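Local coordinates for protein spherulin-4 (Aspergillus clavatus, PDB 5C5G) that binds N-acetyl-D-galactosamine and probably acts as a glycoside hydrolase in the biosynthesis of the fungal polysaccharide galactosaminogalactan, at residues 24-27 and 28-32; 124-127 and 128-132; 155-159 and 160-164; 212-215 and 216-220. One frame throughout, in Å; residues are numbered along the deposited sequence.

Contact 1 (24-27 and 28-32)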
ATOM      1  N   ASP A  24      12.786  12.131   0.951  1.00 15.53           N
ATOM      2  CA  ASP A  24      13.397  12.351   2.252  1.00 15.67           C
ATOM      3  C   ASP A  24      12.402  12.285   3.408  1.00 15.56           C
ATOM      4  O   ASP A  24      12.726  11.726   4.444  1.00 15.34           O
ATOM      5  CB  ASP A  24      14.131  13.695   2.301  1.00 19.72           C
ATOM      6  CG  ASP A  24      15.485  13.674   1.584  1.00 22.68           C
ATOM      7  OD1 ASP A  24      15.841  12.669   0.937  1.00 22.63           O
ATOM      8  OD2 ASP A  24      16.203  14.689   1.675  1.00 26.42           O
ATOM      9  N   PRO A  25      11.189  12.840   3.249  1.00 14.45           N
ATOM     10  CA  PRO A  25      10.286  12.777   4.409  1.00 15.45           C
ATOM     11  C   PRO A  25       9.891  11.354   4.777  1.00 13.95           C
ATOM     12  O   PRO A  25       9.575  11.089   5.940  1.00 13.59           O
ATOM     13  CB  PRO A  25       9.063  13.573   3.944  1.00 16.45           C
ATOM     14  CG  PRO A  25       9.596  14.519   2.927  1.00 16.78           C
ATOM     15  CD  PRO A  25      10.654  13.714   2.198  1.00 15.61           C
ATOM     16  N   LEU A  26       9.919  10.443   3.812  1.00 12.39           N
ATOM     17  CA  LEU A  26       9.661   9.047   4.095  1.00 11.99           C
ATOM     18  C   LEU A  26      10.896   8.411   4.721  1.00 12.42           C
ATOM     19  O   LEU A  26      10.805   7.714   5.744  1.00 13.00           O
ATOM     20  CB  LEU A  26       9.240   8.289   2.830  1.00 11.75           C
ATOM     21  CG  LEU A  26       9.133   6.772   2.992  1.00 11.58           C
ATOM     22  CD1 LEU A  26       8.117   6.382   4.040  1.00 11.90           C
ATOM     23  CD2 LEU A  26       8.776   6.137   1.668  1.00 13.22           C
ATOM     24  N   GLU A  27      12.062   8.646   4.142  1.00 13.09           N
ATOM     25  CA  GLU A  27      13.247   8.039   4.706  1.00 13.92           C
ATOM     26  C   GLU A  27      13.443   8.503   6.135  1.00 15.12           C
ATOM     27  O   GLU A  27      13.876   7.731   6.990  1.00 15.72           O
ATOM     28  CB  GLU A  27      14.485   8.330   3.871  1.00 16.95           C
ATOM     29  CG  GLU A  27      15.645   7.433   4.270  1.00 19.91           C
ATOM     30  CD  GLU A  27      16.883   7.661   3.460  1.00 22.02           C
ATOM     31  OE1 GLU A  27      16.834   8.430   2.473  1.00 24.74           O
ATOM     32  OE2 GLU A  27      17.912   7.066   3.825  1.00 23.14           O
ATOM     33  N   ASP A  28      13.121   9.766   6.401  1.00 14.79           N
ATOM     34  CA  ASP A  28      13.310  10.307   7.740  1.00 17.19           C
ATOM     35  C   ASP A  28      12.471   9.561   8.776  1.00 15.50           C
ATOM     36  O   ASP A  28      12.977   9.234   9.848  1.00 16.93           O
ATOM     37  CB  ASP A  28      13.001  11.797   7.771  1.00 19.40           C
ATOM     38  CG  ASP A  28      14.085  12.645   7.093  1.00 30.17           C
ATOM     39  OD1 ASP A  28      15.193  12.134   6.825  1.00 31.34           O
ATOM     40  OD2 ASP A  28      13.826  13.839   6.841  1.00 32.99           O
ATOM     41  N   VAL A  29      11.212   9.266   8.475  1.00 13.28           N
ATOM     42  CA  VAL A  29      10.392   8.557   9.453  1.00 13.79           C
ATOM     43  C   VAL A  29      10.739   7.065   9.518  1.00 12.64           C
ATOM     44  O   VAL A  29      10.641   6.466  10.588  1.00 13.94           O
ATOM     45  CB  VAL A  29       8.872   8.758   9.227  1.00 13.07           C
ATOM     46  CG1 VAL A  29       8.511  10.226   9.335  1.00 15.08           C
ATOM     47  CG2 VAL A  29       8.411   8.181   7.891  1.00 14.16           C
ATOM     48  N   ILE A  30      11.179   6.477   8.412  1.00 13.01           N
ATOM     49  CA  ILE A  30      11.617   5.092   8.435  1.00 14.76           C
ATOM     50  C   ILE A  30      12.811   4.947   9.383  1.00 15.47           C
ATOM     51  O   ILE A  30      12.882   4.002  10.172  1.00 15.89           O
ATOM     52  CB  ILE A  30      12.013   4.595   7.032  1.00 14.25           C
ATOM     53  CG1 ILE A  30      10.773   4.465   6.154  1.00 14.16           C
ATOM     54  CG2 ILE A  30      12.771   3.258   7.105  1.00 15.66           C
ATOM     55  CD1 ILE A  30      11.104   4.349   4.664  1.00 16.70           C
ATOM     56  N   SER A  31      13.748   5.884   9.286  1.00 15.51           N
ATOM     57  CA  SER A  31      14.947   5.883  10.105  1.00 18.36           C
ATOM     58  C   SER A  31      14.635   6.196  11.568  1.00 16.19           C
ATOM     59  O   SER A  31      15.222   5.612  12.484  1.00 19.78           O
ATOM     60  CB  SER A  31      15.948   6.903   9.550  1.00 18.28           C
ATOM     61  OG  SER A  31      17.114   6.923  10.349  1.00 28.45           O
ATOM     62  N   LYS A  32      13.701   7.116  11.796  1.00 16.96           N
ATOM     63  CA  LYS A  32      13.341   7.514  13.151  1.00 18.78           C
ATOM     64  C   LYS A  32      12.594   6.410  13.893  1.00 16.23           C
ATOM     65  O   LYS A  32      12.669   6.318  15.114  1.00 17.24           O
ATOM     66  CB  LYS A  32      12.482   8.782  13.111  1.00 19.65           C
ATOM     67  CG  LYS A  32      12.021   9.273  14.467  1.00 22.67           C
ATOM     68  CD  LYS A  32      11.149  10.505  14.357  1.00 29.03           C
ATOM     69  CE  LYS A  32      10.619  10.912  15.721  1.00 37.02           C
ATOM     70  NZ  LYS A  32       9.569  11.960  15.624  1.00 44.84           N
TER

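Contact 2 (124-127 and 128-132)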
ATOM      1  N   ALA A 124     -16.892 -16.079 -10.159  1.00 16.04           N
ATOM      2  CA  ALA A 124     -15.951 -17.198 -10.095  1.00 17.42           C
ATOM      3  C   ALA A 124     -14.764 -17.023 -11.034  1.00 16.16           C
ATOM      4  O   ALA A 124     -13.635 -17.414 -10.689  1.00 16.86           O
ATOM      5  CB  ALA A 124     -16.670 -18.514 -10.393  1.00 22.28           C
ATOM      6  N   ASP A 125     -14.995 -16.410 -12.193  1.00 16.46           N
ATOM      7  CA  ASP A 125     -13.911 -16.209 -13.159  1.00 16.56           C
ATOM      8  C   ASP A 125     -12.942 -15.159 -12.636  1.00 15.21           C
ATOM      9  O   ASP A 125     -11.731 -15.229 -12.858  1.00 15.23           O
ATOM     10  CB  ASP A 125     -14.435 -15.749 -14.523  1.00 20.81           C
ATOM     11  CG  ASP A 125     -15.159 -16.841 -15.279  1.00 28.94           C
ATOM     12  OD1 ASP A 125     -15.168 -17.992 -14.802  1.00 28.16           O
ATOM     13  OD2 ASP A 125     -15.707 -16.537 -16.362  1.00 32.93           O
ATOM     14  N   ILE A 126     -13.474 -14.148 -11.958  1.00 13.83           N
ATOM     15  CA  ILE A 126     -12.623 -13.136 -11.365  1.00 13.32           C
ATOM     16  C   ILE A 126     -11.798 -13.743 -10.239  1.00 12.16           C
ATOM     17  O   ILE A 126     -10.608 -13.478 -10.121  1.00 12.63           O
ATOM     18  CB  ILE A 126     -13.428 -11.946 -10.834  1.00 14.02           C
ATOM     19  CG1 ILE A 126     -14.090 -11.220 -12.008  1.00 16.61           C
ATOM     20  CG2 ILE A 126     -12.545 -11.004 -10.038  1.00 13.63           C
ATOM     21  CD1 ILE A 126     -15.056 -10.131 -11.605  1.00 18.40           C
ATOM     22  N   LEU A 127     -12.429 -14.562  -9.406  1.00 12.70           N
ATOM     23  CA  LEU A 127     -11.685 -15.228  -8.348  1.00 13.34           C
ATOM     24  C   LEU A 127     -10.525 -16.037  -8.939  1.00 11.91           C
ATOM     25  O   LEU A 127      -9.416 -15.989  -8.436  1.00 12.77           O
ATOM     26  CB  LEU A 127     -12.603 -16.126  -7.518  1.00 15.33           C
ATOM     27  CG  LEU A 127     -11.900 -16.882  -6.390  1.00 17.39           C
ATOM     28  CD1 LEU A 127     -11.325 -15.945  -5.336  1.00 20.80           C
ATOM     29  CD2 LEU A 127     -12.840 -17.888  -5.747  1.00 21.14           C
ATOM     30  N   ALA A 128     -10.772 -16.767 -10.023  1.00 12.81           N
ATOM     31  CA  ALA A 128      -9.726 -17.554 -10.665  1.00 13.60           C
ATOM     32  C   ALA A 128      -8.585 -16.676 -11.190  1.00 12.78           C
ATOM     33  O   ALA A 128      -7.403 -17.023 -11.081  1.00 14.02           O
ATOM     34  CB  ALA A 128     -10.320 -18.401 -11.802  1.00 16.10           C
ATOM     35  N   TYR A 129      -8.942 -15.524 -11.738  1.00 12.46           N
ATOM     36  CA  TYR A 129      -7.972 -14.557 -12.239  1.00 12.13           C
ATOM     37  C   TYR A 129      -7.114 -14.050 -11.102  1.00 10.75           C
ATOM     38  O   TYR A 129      -5.882 -14.035 -11.211  1.00 11.52           O
ATOM     39  CB  TYR A 129      -8.741 -13.418 -12.903  1.00 12.52           C
ATOM     40  CG  TYR A 129      -8.027 -12.181 -13.430  1.00 13.56           C
ATOM     41  CD1 TYR A 129      -7.680 -11.138 -12.587  1.00 13.55           C
ATOM     42  CD2 TYR A 129      -7.837 -12.001 -14.791  1.00 16.02           C
ATOM     43  CE1 TYR A 129      -7.104  -9.984 -13.080  1.00 13.62           C
ATOM     44  CE2 TYR A 129      -7.266 -10.844 -15.292  1.00 17.51           C
ATOM     45  CZ  TYR A 129      -6.907  -9.844 -14.429  1.00 13.88           C
ATOM     46  OH  TYR A 129      -6.373  -8.681 -14.914  1.00 17.29           O
ATOM     47  N   LEU A 130      -7.729 -13.647  -9.998  1.00 11.13           N
ATOM     48  CA  LEU A 130      -6.963 -13.138  -8.867  1.00 10.58           C
ATOM     49  C   LEU A 130      -6.095 -14.219  -8.252  1.00 11.14           C
ATOM     50  O   LEU A 130      -4.953 -13.957  -7.859  1.00 10.99           O
ATOM     51  CB  LEU A 130      -7.878 -12.532  -7.810  1.00 12.09           C
ATOM     52  CG  LEU A 130      -8.635 -11.271  -8.258  1.00 13.74           C
ATOM     53  CD1 LEU A 130      -9.615 -10.830  -7.192  1.00 16.24           C
ATOM     54  CD2 LEU A 130      -7.668 -10.132  -8.581  1.00 15.95           C
ATOM     55  N   ARG A 131      -6.601 -15.444  -8.173  1.00 11.47           N
ATOM     56  CA  ARG A 131      -5.800 -16.536  -7.623  1.00 12.02           C
ATOM     57  C   ARG A 131      -4.593 -16.836  -8.504  1.00 12.62           C
ATOM     58  O   ARG A 131      -3.491 -17.112  -8.003  1.00 13.44           O
ATOM     59  CB  ARG A 131      -6.655 -17.793  -7.440  1.00 13.17           C
ATOM     60  CG  ARG A 131      -7.574 -17.731  -6.214  1.00 14.23           C
ATOM     61  CD  ARG A 131      -8.658 -18.833  -6.225  1.00 16.57           C
ATOM     62  NE  ARG A 131      -8.171 -20.223  -6.179  1.00 25.10           N
ATOM     63  CZ  ARG A 131      -7.794 -20.856  -5.072  1.00 28.10           C
ATOM     64  NH1 ARG A 131      -7.782 -20.215  -3.911  1.00 32.75           N
ATOM     65  NH2 ARG A 131      -7.412 -22.130  -5.123  1.00 19.22           N
ATOM     66  N   GLU A 132      -4.789 -16.785  -9.817  1.00 12.75           N
ATOM     67  CA  GLU A 132      -3.677 -16.972 -10.734  1.00 13.92           C
ATOM     68  C   GLU A 132      -2.619 -15.893 -10.524  1.00 13.38           C
ATOM     69  O   GLU A 132      -1.423 -16.178 -10.508  1.00 14.00           O
ATOM     70  CB  GLU A 132      -4.143 -16.978 -12.195  1.00 15.50           C
ATOM     71  CG  GLU A 132      -2.987 -17.171 -13.164  1.00 19.54           C
ATOM     72  CD  GLU A 132      -3.396 -17.509 -14.576  1.00 33.82           C
ATOM     73  OE1 GLU A 132      -4.587 -17.789 -14.819  1.00 40.42           O
ATOM     74  OE2 GLU A 132      -2.502 -17.503 -15.449  1.00 41.34           O
TER

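Contact 3 (155-159 and 160-164)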
ATOM      1  N   ALA A 155     -12.706  -0.016  -1.934  1.00 11.37           N
ATOM      2  CA  ALA A 155     -14.039  -0.158  -1.373  1.00 10.46           C
ATOM      3  C   ALA A 155     -14.129  -1.604  -0.915  1.00 11.46           C
ATOM      4  O   ALA A 155     -13.198  -2.381  -1.138  1.00 10.78           O
ATOM      5  CB  ALA A 155     -15.106   0.153  -2.417  1.00 15.18           C
ATOM      6  N   ILE A 156     -15.214  -1.983  -0.257  1.00 11.45           N
ATOM      7  CA  ILE A 156     -15.281  -3.321   0.296  1.00 11.35           C
ATOM      8  C   ILE A 156     -15.631  -4.343  -0.784  1.00 10.87           C
ATOM      9  O   ILE A 156     -16.692  -4.245  -1.391  1.00 11.65           O
ATOM     10  CB  ILE A 156     -16.322  -3.394   1.426  1.00 11.71           C
ATOM     11  CG1 ILE A 156     -15.910  -2.482   2.594  1.00 12.46           C
ATOM     12  CG2 ILE A 156     -16.432  -4.839   1.931  1.00 13.62           C
ATOM     13  CD1 ILE A 156     -17.033  -2.233   3.580  1.00 12.98           C
ATOM     14  N   PRO A 157     -14.767  -5.334  -1.034  1.00 10.69           N
ATOM     15  CA  PRO A 157     -15.097  -6.356  -2.021  1.00 10.39           C
ATOM     16  C   PRO A 157     -15.834  -7.496  -1.365  1.00 10.49           C
ATOM     17  O   PRO A 157     -15.880  -7.552  -0.134  1.00 11.10           O
ATOM     18  CB  PRO A 157     -13.716  -6.842  -2.451  1.00 12.23           C
ATOM     19  CG  PRO A 157     -12.949  -6.810  -1.178  1.00 11.44           C
ATOM     20  CD  PRO A 157     -13.436  -5.579  -0.444  1.00 10.28           C
ATOM     21  N   ASP A 158     -16.369  -8.418  -2.154  1.00 11.20           N
ATOM     22  CA  ASP A 158     -16.916  -9.641  -1.571  1.00 11.17           C
ATOM     23  C   ASP A 158     -15.809 -10.312  -0.743  1.00 10.86           C
ATOM     24  O   ASP A 158     -14.631 -10.350  -1.138  1.00 10.70           O
ATOM     25  CB  ASP A 158     -17.431 -10.564  -2.665  1.00 13.19           C
ATOM     26  CG  ASP A 158     -18.038 -11.840  -2.111  1.00 13.68           C
ATOM     27  OD1 ASP A 158     -17.276 -12.764  -1.789  1.00 14.10           O
ATOM     28  OD2 ASP A 158     -19.279 -11.935  -1.999  1.00 14.92           O
ATOM     29  N   SER A 159     -16.193 -10.847   0.403  1.00 11.05           N
ATOM     30  CA  SER A 159     -15.221 -11.342   1.356  1.00 11.17           C
ATOM     31  C   SER A 159     -14.421 -12.512   0.810  1.00 10.71           C
ATOM     32  O   SER A 159     -13.320 -12.749   1.293  1.00 11.31           O
ATOM     33  CB  SER A 159     -15.906 -11.746   2.662  1.00 12.57           C
ATOM     34  OG  SER A 159     -16.830 -12.795   2.459  1.00 13.32           O
ATOM     35  N   ARG A 160     -14.939 -13.226  -0.182  1.00 11.89           N
ATOM     36  CA  ARG A 160     -14.214 -14.357  -0.748  1.00 12.08           C
ATOM     37  C   ARG A 160     -12.923 -13.936  -1.421  1.00 12.79           C
ATOM     38  O   ARG A 160     -12.025 -14.772  -1.625  1.00 16.09           O
ATOM     39  CB  ARG A 160     -15.102 -15.133  -1.717  1.00 13.45           C
ATOM     40  CG  ARG A 160     -16.151 -15.964  -1.012  1.00 15.25           C
ATOM     41  CD  ARG A 160     -17.223 -16.445  -1.969  1.00 17.54           C
ATOM     42  NE  ARG A 160     -18.164 -15.374  -2.262  1.00 16.68           N
ATOM     43  CZ  ARG A 160     -19.315 -15.549  -2.906  1.00 18.59           C
ATOM     44  NH1 ARG A 160     -20.103 -14.509  -3.113  1.00 18.39           N
ATOM     45  NH2 ARG A 160     -19.688 -16.758  -3.322  1.00 21.63           N
ATOM     46  N   TYR A 161     -12.781 -12.666  -1.757  1.00 11.13           N
ATOM     47  CA  TYR A 161     -11.532 -12.205  -2.339  1.00 11.82           C
ATOM     48  C   TYR A 161     -10.435 -11.959  -1.304  1.00 11.61           C
ATOM     49  O   TYR A 161      -9.254 -11.945  -1.646  1.00 12.42           O
ATOM     50  CB  TYR A 161     -11.782 -10.925  -3.129  1.00 10.64           C
ATOM     51  CG  TYR A 161     -12.625 -11.086  -4.380  1.00 12.18           C
ATOM     52  CD1 TYR A 161     -12.530 -12.212  -5.179  1.00 17.88           C
ATOM     53  CD2 TYR A 161     -13.493 -10.088  -4.787  1.00 18.63           C
ATOM     54  CE1 TYR A 161     -13.289 -12.345  -6.330  1.00 17.10           C
ATOM     55  CE2 TYR A 161     -14.261 -10.221  -5.952  1.00 17.67           C
ATOM     56  CZ  TYR A 161     -14.160 -11.357  -6.704  1.00 13.22           C
ATOM     57  OH  TYR A 161     -14.887 -11.494  -7.850  1.00 13.73           O
ATOM     58  N   LEU A 162     -10.798 -11.761  -0.042  1.00 11.81           N
ATOM     59  CA  LEU A 162      -9.815 -11.325   0.940  1.00 11.00           C
ATOM     60  C   LEU A 162      -8.691 -12.329   1.128  1.00 12.14           C
ATOM     61  O   LEU A 162      -7.545 -11.939   1.355  1.00 12.44           O
ATOM     62  CB  LEU A 162     -10.475 -11.044   2.278  1.00 11.14           C
ATOM     63  CG  LEU A 162     -11.462  -9.886   2.263  1.00 12.43           C
ATOM     64  CD1 LEU A 162     -12.171  -9.792   3.606  1.00 14.27           C
ATOM     65  CD2 LEU A 162     -10.823  -8.545   1.925  1.00 12.49           C
ATOM     66  N   SER A 163      -8.990 -13.614   1.041  1.00 12.72           N
ATOM     67  CA  SER A 163      -7.963 -14.617   1.314  1.00 13.92           C
ATOM     68  C   SER A 163      -6.998 -14.793   0.137  1.00 13.34           C
ATOM     69  O   SER A 163      -5.991 -15.493   0.278  1.00 16.66           O
ATOM     70  CB  SER A 163      -8.590 -15.946   1.706  1.00 19.73           C
ATOM     71  OG  SER A 163      -9.325 -16.456   0.625  1.00 23.25           O
ATOM     72  N   THR A 164      -7.267 -14.152  -0.996  1.00 12.80           N
ATOM     73  CA  THR A 164      -6.353 -14.215  -2.138  1.00 13.12           C
ATOM     74  C   THR A 164      -5.213 -13.204  -2.058  1.00 13.14           C
ATOM     75  O   THR A 164      -4.286 -13.237  -2.870  1.00 15.23           O
ATOM     76  CB  THR A 164      -7.098 -14.040  -3.478  1.00 14.87           C
ATOM     77  OG1 THR A 164      -7.592 -12.704  -3.642  1.00 19.37           O
ATOM     78  CG2 THR A 164      -8.248 -15.003  -3.552  1.00 18.11           C
TER
HETATM   79  O   HOH W   1     -11.622 -14.745   1.891  1.00 16.87           O

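Contact 4 (212-215 and 216-220)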
ATOM      1  N   SER A 212      -4.633  15.496  19.914  1.00 10.57           N
ATOM      2  CA  SER A 212      -5.395  14.381  20.457  1.00 10.80           C
ATOM      3  C   SER A 212      -6.524  13.941  19.527  1.00 11.10           C
ATOM      4  O   SER A 212      -6.942  12.787  19.584  1.00 11.34           O
ATOM      5  CB  SER A 212      -5.934  14.717  21.840  1.00 12.49           C
ATOM      6  OG  SER A 212      -6.733  15.885  21.823  1.00 11.48           O
ATOM      7  N   ASP A 213      -7.047  14.830  18.684  1.00 10.35           N
ATOM      8  CA  ASP A 213      -8.080  14.441  17.727  1.00 10.66           C
ATOM      9  C   ASP A 213      -7.505  13.449  16.708  1.00 11.23           C
ATOM     10  O   ASP A 213      -8.166  12.475  16.324  1.00 11.05           O
ATOM     11  CB  ASP A 213      -8.663  15.645  16.971  1.00 11.35           C
ATOM     12  CG  ASP A 213      -9.527  16.551  17.824  1.00 12.73           C
ATOM     13  OD1 ASP A 213      -9.752  16.290  19.024  1.00 12.88           O
ATOM     14  OD2 ASP A 213      -9.996  17.576  17.270  1.00 14.20           O
ATOM     15  N   LEU A 214      -6.278  13.689  16.262  1.00 10.47           N
ATOM     16  CA  LEU A 214      -5.617  12.782  15.333  1.00  9.96           C
ATOM     17  C   LEU A 214      -5.261  11.466  16.038  1.00 10.27           C
ATOM     18  O   LEU A 214      -5.369  10.387  15.449  1.00 10.45           O
ATOM     19  CB  LEU A 214      -4.356  13.422  14.744  1.00 11.27           C
ATOM     20  CG  LEU A 214      -3.632  12.582  13.686  1.00 10.81           C
ATOM     21  CD1 LEU A 214      -4.525  12.260  12.484  1.00 11.44           C
ATOM     22  CD2 LEU A 214      -2.383  13.325  13.234  1.00 12.64           C
ATOM     23  N   ARG A 215      -4.817  11.550  17.285  1.00  9.85           N
ATOM     24  CA  ARG A 215      -4.542  10.353  18.065  1.00 10.38           C
ATOM     25  C   ARG A 215      -5.784   9.465  18.094  1.00 10.52           C
ATOM     26  O   ARG A 215      -5.684   8.246  17.897  1.00 10.73           O
ATOM     27  CB  ARG A 215      -4.114  10.707  19.480  1.00 11.48           C
ATOM     28  CG  ARG A 215      -3.766   9.494  20.337  1.00 11.95           C
ATOM     29  CD  ARG A 215      -3.238   9.967  21.675  1.00 15.74           C
ATOM     30  NE  ARG A 215      -2.771   8.871  22.526  1.00 25.00           N
ATOM     31  CZ  ARG A 215      -1.520   8.413  22.560  1.00 33.06           C
ATOM     32  NH1 ARG A 215      -0.578   8.951  21.793  1.00 32.69           N
ATOM     33  NH2 ARG A 215      -1.207   7.405  23.366  1.00 34.04           N
ATOM     34  N   GLY A 216      -6.947  10.045  18.363  1.00 10.55           N
ATOM     35  CA  GLY A 216      -8.176   9.279  18.413  1.00 10.45           C
ATOM     36  C   GLY A 216      -8.488   8.613  17.086  1.00 10.54           C
ATOM     37  O   GLY A 216      -8.872   7.445  17.055  1.00 11.89           O
ATOM     38  N   LEU A 217      -8.322   9.335  15.984  1.00 10.64           N
ATOM     39  CA  LEU A 217      -8.559   8.752  14.668  1.00  9.97           C
ATOM     40  C   LEU A 217      -7.626   7.572  14.417  1.00  9.64           C
ATOM     41  O   LEU A 217      -8.080   6.511  13.987  1.00 10.49           O
ATOM     42  CB  LEU A 217      -8.402   9.807  13.582  1.00 10.68           C
ATOM     43  CG  LEU A 217      -8.534   9.290  12.138  1.00 10.62           C
ATOM     44  CD1 LEU A 217      -9.881   8.676  11.889  1.00 12.02           C
ATOM     45  CD2 LEU A 217      -8.272  10.415  11.152  1.00 12.21           C
ATOM     46  N   VAL A 218      -6.341   7.745  14.682  1.00  9.76           N
ATOM     47  CA  VAL A 218      -5.395   6.659  14.455  1.00  9.40           C
ATOM     48  C   VAL A 218      -5.756   5.432  15.293  1.00  9.87           C
ATOM     49  O   VAL A 218      -5.728   4.310  14.783  1.00  9.97           O
ATOM     50  CB  VAL A 218      -3.956   7.127  14.697  1.00  8.80           C
ATOM     51  CG1 VAL A 218      -2.979   5.971  14.653  1.00 11.31           C
ATOM     52  CG2 VAL A 218      -3.561   8.167  13.645  1.00 10.06           C
ATOM     53  N   LYS A 219      -6.092   5.627  16.563  1.00  9.81           N
ATOM     54  CA  LYS A 219      -6.489   4.510  17.404  1.00 10.31           C
ATOM     55  C   LYS A 219      -7.712   3.793  16.837  1.00 10.50           C
ATOM     56  O   LYS A 219      -7.766   2.566  16.800  1.00 10.46           O
ATOM     57  CB  LYS A 219      -6.790   5.017  18.805  1.00 12.75           C
ATOM     58  CG  LYS A 219      -7.168   3.927  19.766  1.00 14.11           C
ATOM     59  CD  LYS A 219      -7.208   4.436  21.191  1.00 16.24           C
ATOM     60  CE  LYS A 219      -7.606   3.351  22.154  1.00 23.20           C
ATOM     61  NZ  LYS A 219      -7.531   3.839  23.560  1.00 32.10           N
ATOM     62  N   GLN A 220      -8.707   4.560  16.399  1.00  9.82           N
ATOM     63  CA  GLN A 220      -9.931   3.961  15.877  1.00 10.18           C
ATOM     64  C   GLN A 220      -9.624   3.078  14.669  1.00  9.47           C
ATOM     65  O   GLN A 220     -10.169   1.986  14.529  1.00 10.45           O
ATOM     66  CB  GLN A 220     -10.952   5.027  15.474  1.00 11.46           C
ATOM     67  CG  GLN A 220     -11.557   5.765  16.630  1.00 14.69           C
ATOM     68  CD  GLN A 220     -12.178   7.069  16.193  1.00 24.09           C
ATOM     69  OE1 GLN A 220     -12.795   7.159  15.126  1.00 19.82           O
ATOM     70  NE2 GLN A 220     -12.008   8.096  17.010  1.00 21.92           N
TER

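Contact 1 (24-27 and 28-32)
The amide of D28 donates to the carbonyl oxygen of D24, N to O 2.8 Å with an N-H...O angle of 157°, forming the first alpha-helical bond between these two turns. The D28 side chain doubles back beside the same oxygen: its CG is 3.1 Å from D24 O. No bond forms there, because the carboxylate and the carbonyl both offer acceptors, and the two aspartate carboxylates stay apart, with OD2 of D24 5.7 Å from OD2 of D28. D24, the first residue of the helix, is probably favoured there by the helix dipole. Helix 24-32 is the first helix of the (beta/alpha)8 barrel, crossing from strand 9-13 to strand 38-42. Its inward side carries L26, V29 and I30. L26 sends CG away from its own N (chi1 172°) and meets the end of I30, CG to CD1 at 3.5 Å, a tight apolar contact in which the two side chains slant across one another. V29 touches L26 more loosely, CG2 to CD1 at 4.3 Å, and that methyl also lies against L26 O. L26 and V29 rest on W245, while L26 and I30 reach L65 of helix 56-66. E27 leaves the helix as an extended chain and gives OE2 to the hydroxyl of Y68; its carbonyl oxygen accepts from the amide of S31, N to O 2.9 Å.

Contact 2 (124-127 and 128-132)
The phenol ring of Y129 is approached obliquely by the carbonyl oxygen of I126, one turn back, while I86 and V89 of helix 86-103 and A82 also pack on this side chain. Its CB rests against the preceding turn, 3.4 Å from I126 O, and with CG swung opposite its own amide nitrogen (chi1 175°) the ring is carried away from the turn before it. The hydroxyl at the far end bonds to R84 O. I126 and L130 run side by side and point the same way, CG2 of I126 to CD1 of L130 at 4.1 Å, and CG of L130 sits 3.5 Å from I126 O. L127 instead meets the aliphatic part of R131 at a slant, CG to CD at 3.8 Å. A bend at chi3 (63°) turns the rest of the arginine after CD. Beneath these pairs runs regular alpha-helical bonding, including L130 N to I126 O at 2.9 Å and R131 N to L127 O at 2.9 Å; near its start, D123 OD2 accepts from D125 N. The helix, 124-139, crosses from strand 112-116 to strand 148-152 on the outside of the barrel. The contact is thus held by backbone bonds and apolar packing: R131 contributes methylenes to L127, and its charge makes no ion pair with the facing turn.

Contact 3 (155-159 and 160-164)
D158 and R160 form an Asx turn in the crossover that joins strands 148-152 and 167-172 of the (beta/alpha)8 barrel, where a short helical turn at 160-164 takes the place of a regular helix. OD1 of D158 accepts from the amide of R160 (2.9 Å) and, on the opposite face of the carboxylate plane, from NE (2.8 Å). NH1 takes OD2 at 2.9 Å from above that plane in a nearly straight bond. The guanidinium therefore grips the carboxylate side-on with two nitrogens, the two planes 44° apart, and the arginine also makes a cation-pi contact with Y122. D158 CG lies anti to its own N (chi1 -179°), which brings OD1 to the amide of R160. D158 O binds Y161 N, and S159 O binds L162 N at 3.0 Å, both i to i+3 steps with donors above the carbonyl planes. P157 packs CB at the edge of the Y161 ring, near its plane, while its CG meets L162 CD2 at 4.1 Å, the two side chains crossing nearly at right angles. The Y161 hydroxyl bonds to Q121 O. One water donates to S159 O at 2.7 Å and accepts from S163 N at 3.0 Å.

Contact 4 (212-215 and 216-220)
R215 begins its course at CB, 3.1 Å from the amide N of G216, and CG keeps within 3.8 Å of that same nitrogen. With CG opposite its own backbone N (chi1 -178°), the chain then runs straight from CG to NE, leaving the helix backbone behind. The side chain packs against M4 and L251, and at its tip NH2 binds H2 O near the start of the polypeptide. K219, one turn on, lays its CB 3.5 Å from R215 O and extends fully until NZ reaches M3 O, so both basic tips bind backbone oxygens of the N-terminal residues. This helix, 212-224, lies on the outside of the (beta/alpha)8 barrel between strands 198-203 and 227-230, and its inward side is apolar. L214 brings CD1 to 4.4 Å from CD2 of L217 and to the same distance from CG2 of V218. That valine methyl also presses on the peptide, CG2 to L214 O 3.4 Å, close to where V218 N bonds to L214 O at 2.9 Å and an angle of 171°. Away from the two turns, L214 and V218 both touch L251 of helix 245-252, whereas L217 packs on Y175 and F178 of helix 175-180. Near the outset, G216 N donates to S212 O and L217 N to D213 O, the latter the longer of the two.

All four contacts sit on the outer layer of one barrel. Contacts 2 and 3 are neighbours, with centres about 12 Å apart, and they touch: I126 CG2 lies 3.2 Å from Y161 OH, and L127 CD1 packs 3.7 Å from T164 CG2. Contact 1 is on the opposite side of the chain's centre from both, about 37 Å and 32 Å away between centres. Contacts 1 and 4, with centres about 22 Å apart, do not touch but both pack on helix 245-252. Contacts 1, 2 and 3 each have a side chain about 10 Å from that of an N-acetyl-D-galactosamine-binding residue: L26 from Y15, L130 from D116 and P157 from E172; no sugar is bound in this model. Contact 4 lies away from the site.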